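Local coordinates for protein AlyGC (Glaciecola chathamensis, PDB 5GKD) that probably cleaves alginate as a polysaccharide lyase of family 6, with a calcium ion bound in its parallel beta-helix, at residues 126-130 and 131-135. Sequence-based numbering, arbitrary orientation.
Sequences VMVYG and RHNRF. With PO4 (phosphate ion), chain G.
V126 on strand 124-128 and F135 on strand 134-141 face each other across the interior of the coil. CG1 of V126 lies over one face of the F135 ring in a CH-pi contact, 4.1 Å from the centroid and 27° off the normal, while CG2 reaches the far end of the ring, 3.6 Å from F135 CZ. The phenyl group gets there because its CG stands anti to the backbone N (chi1 -176°). M150 and L140 also touch both side chains, so the pair belongs to a larger apolar cluster. With an alanine here in place of the valine, both methyls that meet the ring would go, which is likely to leave a gap over the ring and let the phenyl group shift.

The two strands belong to different parallel sheets of the right-handed beta-helix characteristic of the pectin-lyase-like clan, and residues 129-133 carry the chain round the corner between them. Within that corner N133 can be followed from CB, which passes alongside V128 CG1 at 4.1 Å, the two side chains running antiparallel. Beyond CG, OD1 accepts a hydrogen bond from the backbone N of S104, and ND2 donates to the carbonyl of A101. ND2 also lies 2.8 Å from the carbonyl O of Y129. The buried amide is thus fixed at both its oxygen and its nitrogen by the neighbouring coil.

G130 has a positive phi of 74°, a conformation that favours glycine. The extended R131 chain leads away, its guanidinium nitrogens NE and NH2 bonding the carbonyls of Q160 and E157. Y129 points away from residues 131-135, and its OH donates a 2.8 Å hydrogen bond to O1 of a phosphate ion, which approaches in the ring plane and is also held by R94 and R153.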
loop_
_atom_site.group_PDB
_atom_site.type_symbol
_atom_site.label_atom_id
_atom_site.label_comp_id
_atom_site.label_asym_id
_atom_site.label_seq_id
_atom_site.Cartn_x
_atom_site.Cartn_y
_atom_site.Cartn_z
ATOM N N VAL A 126 8.336 -21.492 14.689
ATOM C CA VAL A 126 9.144 -22.659 15.021
ATOM C C VAL A 126 9.199 -23.587 13.815
ATOM O O VAL A 126 8.157 -23.970 13.281
ATOM C CB VAL A 126 8.575 -23.406 16.246
ATOM C CG1 VAL A 126 9.486 -24.537 16.651
ATOM C CG2 VAL A 126 8.336 -22.436 17.415
ATOM N N MET A 127 10.410 -23.977 13.409
ATOM C CA MET A 127 10.623 -24.938 12.331
ATOM C C MET A 127 11.536 -26.040 12.826
ATOM O O MET A 127 12.664 -25.763 13.245
ATOM C CB MET A 127 11.237 -24.284 11.090
ATOM C CG MET A 127 10.346 -23.243 10.469
ATOM S SD MET A 127 8.876 -23.887 9.666
ATOM C CE MET A 127 9.544 -24.495 8.191
ATOM N N VAL A 128 11.065 -27.290 12.750
ATOM C CA VAL A 128 11.818 -28.443 13.237
ATOM C C VAL A 128 12.442 -29.164 12.050
ATOM O O VAL A 128 11.757 -29.453 11.062
ATOM C CB VAL A 128 10.924 -29.397 14.048
ATOM C CG1 VAL A 128 11.788 -30.338 14.892
ATOM C CG2 VAL A 128 10.005 -28.622 14.949
ATOM N N TYR A 129 13.735 -29.456 12.142
ATOM C CA TYR A 129 14.438 -30.294 11.171
ATOM C C TYR A 129 15.125 -31.436 11.915
ATOM O O TYR A 129 15.050 -31.533 13.138
ATOM C CB TYR A 129 15.473 -29.498 10.365
ATOM C CG TYR A 129 14.931 -28.276 9.645
ATOM C CD1 TYR A 129 14.660 -27.098 10.329
ATOM C CD2 TYR A 129 14.689 -28.312 8.287
ATOM C CE1 TYR A 129 14.163 -25.994 9.666
ATOM C CE2 TYR A 129 14.195 -27.218 7.626
ATOM C CZ TYR A 129 13.933 -26.066 8.310
ATOM O OH TYR A 129 13.440 -24.981 7.630
ATOM N N GLY A 130 15.820 -32.299 11.174
ATOM C CA GLY A 130 16.594 -33.324 11.842
ATOM C C GLY A 130 15.711 -34.422 12.417
ATOM O O GLY A 130 14.614 -34.697 11.922
ATOM N N ARG A 131 16.199 -35.056 13.488
ATOM C CA ARG A 131 15.532 -36.214 14.070
ATOM C C ARG A 131 15.628 -36.182 15.585
ATOM O O ARG A 131 16.603 -35.683 16.157
ATOM C CB ARG A 131 16.136 -37.539 13.557
ATOM C CG ARG A 131 15.864 -37.835 12.098
ATOM C CD ARG A 131 16.375 -39.219 11.679
ATOM N NE ARG A 131 16.071 -39.475 10.272
ATOM C CZ ARG A 131 16.620 -40.441 9.544
ATOM N NH1 ARG A 131 17.520 -41.263 10.075
ATOM N NH2 ARG A 131 16.288 -40.574 8.274
ATOM N N HIS A 132 14.614 -36.749 16.227
ATOM C CA HIS A 132 14.597 -36.956 17.679
ATOM C C HIS A 132 14.718 -35.650 18.460
ATOM O O HIS A 132 15.322 -35.604 19.525
ATOM C CB HIS A 132 15.686 -37.935 18.097
ATOM C CG HIS A 132 15.542 -39.278 17.458
ATOM N ND1 HIS A 132 14.527 -40.147 17.792
ATOM C CD2 HIS A 132 16.258 -39.885 16.479
ATOM C CE1 HIS A 132 14.639 -41.242 17.061
ATOM N NE2 HIS A 132 15.669 -41.100 16.247
ATOM N N ASN A 133 14.109 -34.593 17.954
ATOM C CA ASN A 133 14.015 -33.358 18.709
ATOM C C ASN A 133 12.739 -33.319 19.545
ATOM O O ASN A 133 11.800 -34.093 19.345
ATOM C CB ASN A 133 14.091 -32.167 17.758
ATOM C CG ASN A 133 15.462 -32.050 17.130
ATOM O OD1 ASN A 133 16.458 -32.321 17.795
ATOM N ND2 ASN A 133 15.526 -31.676 15.852
ATOM N N ARG A 134 12.710 -32.383 20.491
ATOM C CA ARG A 134 11.558 -32.194 21.355
ATOM C C ARG A 134 11.270 -30.708 21.514
ATOM O O ARG A 134 12.184 -29.906 21.733
ATOM C CB ARG A 134 11.780 -32.834 22.730
ATOM C CG ARG A 134 10.538 -32.796 23.608
ATOM C CD ARG A 134 10.733 -33.557 24.912
ATOM N NE ARG A 134 9.618 -33.337 25.804
ATOM C CZ ARG A 134 9.631 -33.601 27.100
ATOM N NH1 ARG A 134 10.720 -34.112 27.655
ATOM N NH2 ARG A 134 8.558 -33.355 27.841
ATOM N N PHE A 135 9.999 -30.348 21.397
ATOM C CA PHE A 135 9.534 -28.984 21.626
ATOM C C PHE A 135 8.381 -29.059 22.631
ATOM O O PHE A 135 7.254 -29.423 22.268
ATOM C CB PHE A 135 9.120 -28.345 20.302
ATOM C CG PHE A 135 8.721 -26.909 20.412
ATOM C CD1 PHE A 135 9.668 -25.897 20.292
ATOM C CD2 PHE A 135 7.391 -26.563 20.591
ATOM C CE1 PHE A 135 9.298 -24.564 20.387
ATOM C CE2 PHE A 135 7.014 -25.239 20.666
ATOM C CZ PHE A 135 7.965 -24.240 20.564
HETATM P P PO4 G . 13.366 -23.955 3.939
HETATM O O1 PO4 G . 13.348 -25.202 4.792
HETATM O O2 PO4 G . 14.775 -23.440 3.721
HETATM O O3 PO4 G . 12.527 -22.910 4.634
HETATM O O4 PO4 G . 12.781 -24.256 2.579
#